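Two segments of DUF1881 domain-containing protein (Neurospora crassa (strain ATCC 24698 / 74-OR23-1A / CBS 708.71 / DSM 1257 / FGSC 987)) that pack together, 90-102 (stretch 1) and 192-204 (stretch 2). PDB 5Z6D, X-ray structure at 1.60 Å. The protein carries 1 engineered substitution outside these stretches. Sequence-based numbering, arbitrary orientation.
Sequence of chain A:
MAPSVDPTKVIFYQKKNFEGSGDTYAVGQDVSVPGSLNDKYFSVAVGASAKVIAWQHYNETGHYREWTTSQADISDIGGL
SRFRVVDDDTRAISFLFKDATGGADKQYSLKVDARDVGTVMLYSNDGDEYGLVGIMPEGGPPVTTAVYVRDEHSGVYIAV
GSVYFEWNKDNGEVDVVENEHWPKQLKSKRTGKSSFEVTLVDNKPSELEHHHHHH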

# COMPACT_ATOMS: atom_id res chain seq x y z
N THR A 90 -10.46 -8.05 -0.63
CA THR A 90 -9.90 -6.98 0.19
C THR A 90 -8.91 -6.19 -0.66
O THR A 90 -8.18 -6.78 -1.47
CB THR A 90 -9.23 -7.53 1.44
OG1 THR A 90 -10.24 -8.04 2.32
CG2 THR A 90 -8.42 -6.46 2.16
N ARG A 91 -8.90 -4.87 -0.50
CA ARG A 91 -8.15 -3.98 -1.37
C ARG A 91 -6.94 -3.34 -0.72
O ARG A 91 -7.04 -2.79 0.38
CB ARG A 91 -9.05 -2.86 -1.88
CG ARG A 91 -10.15 -3.34 -2.80
CD ARG A 91 -9.58 -3.90 -4.06
NE ARG A 91 -10.63 -4.22 -5.03
CZ ARG A 91 -10.39 -4.61 -6.27
NH1 ARG A 91 -9.14 -4.73 -6.70
NH2 ARG A 91 -11.40 -4.88 -7.09
N ALA A 92 -5.81 -3.40 -1.41
CA ALA A 92 -4.67 -2.58 -1.04
C ALA A 92 -4.86 -1.19 -1.60
O ALA A 92 -5.00 -1.00 -2.80
CB ALA A 92 -3.37 -3.19 -1.55
N ILE A 93 -4.90 -0.21 -0.70
CA ILE A 93 -5.00 1.18 -1.09
C ILE A 93 -3.59 1.72 -1.27
O ILE A 93 -2.77 1.66 -0.33
CB ILE A 93 -5.75 2.04 -0.05
CG1 ILE A 93 -7.10 1.42 0.31
CG2 ILE A 93 -5.96 3.46 -0.57
CD1 ILE A 93 -7.80 2.16 1.46
N SER A 94 -3.34 2.27 -2.46
CA SER A 94 -2.01 2.77 -2.81
C SER A 94 -2.03 4.14 -3.49
O SER A 94 -2.95 4.44 -4.25
CB SER A 94 -1.28 1.76 -3.70
OG SER A 94 -1.97 1.58 -4.93
N PHE A 95 -1.02 4.95 -3.19
CA PHE A 95 -0.84 6.29 -3.76
C PHE A 95 0.47 6.39 -4.54
O PHE A 95 1.48 5.80 -4.14
CB PHE A 95 -0.75 7.35 -2.67
CG PHE A 95 -2.06 7.77 -2.07
CD1 PHE A 95 -3.27 7.40 -2.60
CD2 PHE A 95 -2.03 8.64 -0.97
CE1 PHE A 95 -4.45 7.82 -2.02
CE2 PHE A 95 -3.21 9.07 -0.39
CZ PHE A 95 -4.42 8.68 -0.91
N LEU A 96 0.46 7.19 -5.61
CA LEU A 96 1.69 7.65 -6.25
C LEU A 96 1.66 9.19 -6.29
O LEU A 96 0.69 9.78 -6.77
CB LEU A 96 1.83 7.06 -7.66
CG LEU A 96 3.15 7.30 -8.39
CD1 LEU A 96 4.28 6.58 -7.68
CD2 LEU A 96 3.04 6.85 -9.83
N PHE A 97 2.72 9.83 -5.79
CA PHE A 97 2.73 11.28 -5.60
C PHE A 97 3.47 11.99 -6.72
O PHE A 97 4.66 11.76 -6.94
CB PHE A 97 3.36 11.62 -4.25
CG PHE A 97 3.32 13.09 -3.90
CD1 PHE A 97 2.20 13.86 -4.18
CD2 PHE A 97 4.40 13.69 -3.25
CE1 PHE A 97 2.16 15.22 -3.83
CE2 PHE A 97 4.36 15.06 -2.91
CZ PHE A 97 3.23 15.82 -3.19
N LYS A 98 2.74 12.86 -7.42
CA LYS A 98 3.29 13.62 -8.54
C LYS A 98 3.21 15.10 -8.26
O LYS A 98 2.46 15.55 -7.38
CB LYS A 98 2.55 13.30 -9.85
CG LYS A 98 2.67 11.84 -10.29
CD LYS A 98 4.12 11.41 -10.44
CE LYS A 98 4.23 10.00 -11.00
NZ LYS A 98 5.63 9.50 -10.90
N ASP A 99 4.00 15.85 -9.01
CA ASP A 99 4.08 17.29 -8.87
C ASP A 99 4.00 17.93 -10.25
O ASP A 99 4.84 17.67 -11.11
CB ASP A 99 5.39 17.68 -8.18
CG ASP A 99 5.69 19.16 -8.30
OD1 ASP A 99 4.73 19.96 -8.29
OD2 ASP A 99 6.88 19.52 -8.41
N ALA A 100 2.99 18.76 -10.45
CA ALA A 100 2.79 19.41 -11.74
C ALA A 100 3.26 20.86 -11.74
O ALA A 100 3.07 21.57 -12.72
CB ALA A 100 1.32 19.34 -12.13
N THR A 101 3.89 21.28 -10.64
CA THR A 101 4.27 22.69 -10.47
C THR A 101 5.70 23.02 -10.89
O THR A 101 6.16 24.16 -10.69
CB THR A 101 4.09 23.15 -9.01
OG1 THR A 101 5.06 22.49 -8.18
CG2 THR A 101 2.68 22.84 -8.51
N GLY A 102 6.41 22.05 -11.45
CA GLY A 102 7.73 22.29 -12.00
C GLY A 102 8.90 22.05 -11.06
O GLY A 102 10.02 22.48 -11.33
N GLY A 192 -6.78 2.73 -10.57
CA GLY A 192 -7.17 1.35 -10.38
C GLY A 192 -8.29 1.21 -9.36
O GLY A 192 -8.79 2.21 -8.86
N LYS A 193 -8.69 -0.02 -9.05
CA LYS A 193 -9.79 -0.22 -8.12
C LYS A 193 -9.53 0.44 -6.76
O LYS A 193 -10.45 0.86 -6.06
CB LYS A 193 -10.05 -1.72 -7.95
CG LYS A 193 -10.55 -2.41 -9.21
CD LYS A 193 -12.07 -2.39 -9.29
CE LYS A 193 -12.57 -2.94 -10.62
NZ LYS A 193 -12.14 -4.35 -10.84
N SER A 194 -8.26 0.54 -6.39
CA SER A 194 -7.93 1.19 -5.12
C SER A 194 -6.55 1.85 -5.17
O SER A 194 -5.85 1.90 -4.16
CB SER A 194 -8.00 0.17 -3.98
OG SER A 194 -7.18 -0.96 -4.25
N SER A 195 -6.18 2.35 -6.35
CA SER A 195 -4.92 3.07 -6.51
C SER A 195 -5.19 4.44 -7.09
O SER A 195 -6.11 4.63 -7.89
CB SER A 195 -3.93 2.30 -7.39
OG SER A 195 -4.43 2.16 -8.70
N PHE A 196 -4.38 5.42 -6.66
CA PHE A 196 -4.62 6.82 -6.97
C PHE A 196 -3.30 7.53 -7.22
O PHE A 196 -2.34 7.38 -6.46
CB PHE A 196 -5.40 7.51 -5.83
CG PHE A 196 -6.68 6.81 -5.47
CD1 PHE A 196 -7.87 7.15 -6.10
CD2 PHE A 196 -6.69 5.78 -4.54
CE1 PHE A 196 -9.05 6.49 -5.78
CE2 PHE A 196 -7.86 5.12 -4.22
CZ PHE A 196 -9.04 5.48 -4.83
N GLU A 197 -3.27 8.31 -8.29
CA GLU A 197 -2.19 9.27 -8.50
C GLU A 197 -2.60 10.56 -7.82
O GLU A 197 -3.65 11.12 -8.12
CB GLU A 197 -1.94 9.47 -9.99
CG GLU A 197 -0.49 9.70 -10.36
CD GLU A 197 -0.28 9.69 -11.87
OE1 GLU A 197 -0.62 10.70 -12.52
OE2 GLU A 197 0.21 8.67 -12.39
N VAL A 198 -1.81 11.01 -6.86
CA VAL A 198 -2.12 12.24 -6.16
C VAL A 198 -1.13 13.28 -6.65
O VAL A 198 0.08 13.07 -6.55
CB VAL A 198 -2.04 12.07 -4.64
CG1 VAL A 198 -2.18 13.42 -3.93
CG2 VAL A 198 -3.10 11.07 -4.17
N THR A 199 -1.64 14.38 -7.20
CA THR A 199 -0.79 15.36 -7.87
C THR A 199 -0.85 16.72 -7.18
O THR A 199 -1.94 17.23 -6.88
CB THR A 199 -1.19 15.53 -9.35
OG1 THR A 199 -1.04 14.28 -10.03
CG2 THR A 199 -0.31 16.57 -10.01
N LEU A 200 0.32 17.29 -6.90
CA LEU A 200 0.42 18.67 -6.42
C LEU A 200 0.18 19.62 -7.59
O LEU A 200 0.99 19.70 -8.50
CB LEU A 200 1.78 18.94 -5.78
CG LEU A 200 1.93 20.32 -5.13
CD1 LEU A 200 1.09 20.42 -3.86
CD2 LEU A 200 3.37 20.64 -4.83
N VAL A 201 -0.95 20.32 -7.57
CA VAL A 201 -1.30 21.19 -8.70
C VAL A 201 -1.03 22.66 -8.38
O VAL A 201 -1.03 23.51 -9.27
CB VAL A 201 -2.77 21.00 -9.12
CG1 VAL A 201 -2.98 19.62 -9.76
CG2 VAL A 201 -3.70 21.18 -7.93
N ASP A 202 -0.79 22.95 -7.11
CA ASP A 202 -0.52 24.31 -6.66
C ASP A 202 0.44 24.27 -5.48
O ASP A 202 0.19 23.55 -4.52
CB ASP A 202 -1.84 25.00 -6.28
CG ASP A 202 -1.63 26.38 -5.69
OD1 ASP A 202 -0.57 27.00 -5.94
OD2 ASP A 202 -2.54 26.86 -4.98
N ASN A 203 1.54 25.01 -5.54
CA ASN A 203 2.52 24.94 -4.47
C ASN A 203 2.47 26.15 -3.54
O ASN A 203 3.36 26.34 -2.71
CB ASN A 203 3.93 24.75 -5.04
CG ASN A 203 4.34 25.86 -5.99
OD1 ASN A 203 3.52 26.65 -6.44
ND2 ASN A 203 5.63 25.91 -6.31
N LYS A 204 1.42 26.95 -3.67
CA LYS A 204 1.16 28.03 -2.72
C LYS A 204 0.56 27.48 -1.43
O LYS A 204 -0.48 26.83 -1.45
CB LYS A 204 0.23 29.07 -3.34
CG LYS A 204 0.04 30.32 -2.49
CD LYS A 204 -1.04 31.23 -3.08
CE LYS A 204 -0.95 32.64 -2.51
NZ LYS A 204 -1.07 32.65 -1.02
O HOH W 1 -6.99 -3.55 -5.82

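Residues 91-99 and 195-200 lie side by side as neighbouring parallel strands, their axes inclined at 26°, and together the two stretches bury 977 Å². The backbone ladder sets the spacing. Ser94 N donates to Ser194 O (3.1 Å), and Phe196 N returns a bond to Ser94 O (3.0 Å). The alternation continues with Leu96 N to Phe196 O (2.9 Å), Val198 N to Leu96 O (2.8 Å), Lys98 N to Val198 O (2.8 Å) and Leu200 N to Lys98 O (2.8 Å), and it runs past the end of the first strand with Ala100 N to Leu200 O (2.9 Å). Ser94, Leu96 and Lys98 thus bond through both N and O, as parallel pairing requires, while CA-H groups of the intervening residues approach the same carbonyls, as in Phe95 CA to Phe196 O (3.3 Å).

On the face that carries Phe95, Phe97, Phe196, Val198 and Leu200, all buried, the side chains interlock. The Phe95 ring, with chi1 in m, brings its end nearer to the second strand and offers a flat floor, on which the methyl CG2 of Val198 sits 3.9 Å from the ring centroid and almost on its normal. The beta-branched valine, chi1 t, also directs CG1 to the neighbouring aromatic, 4.4 Å from Phe97 CD1, so its two methyls bridge the two rings. Phe97, chi1 t, likewise leans across; its ring edge meets Val198 O, with CD1 3.3 Å from that oxygen, and its CE1 lies 4.2 Å from Leu200 CB. Phe196 CB lies obliquely to the Phe95 ring, 3.9 Å from Phe95 CD1, while the edge of the Phe196 ring touches Ile93, CE2 to CG2 being 4.4 Å.

The face of Ser94, Leu96, Lys98, Ser195, Glu197 and Thr199 is more open and more polar. Small side chains allow close packing at its start, where Ser94 OG is 3.2 Å from Ser195 CB. Further along, the aliphatic part of Lys98 lies against its neighbours, with CG 3.8 Å from Glu197 CG and CB 3.7 Å from Thr199 OG1, while the end of the lysine leads away to a partner elsewhere in the structure.

Both ends are closed by side chains pointing toward the opposing stretch. Ser194, chi1 p, is small enough to tuck beside Arg91, its OG 3.6 Å from Arg91 CB, and that hydroxyl donates a 2.6 Å hydrogen bond to Ala92 O. A water also donates to Ser194 OG (3.0 Å) and accepts from Arg91 NH1 (2.6 Å). Lys193 CB covers one face of the guanidinium, 3.4 Å from Arg91 CZ, so the contact there is one of shape, since both residues are positively charged. At the far end, Thr101 N (2.8 Å) and Thr101 OG1 (2.6 Å) both donate to Asp99 OD1. Held in this turn, Thr101 presses its methyl CG2 onto the bending backbone of stretch 2, 3.6 Å from Leu200 O and 3.7 Å from Asp202 N.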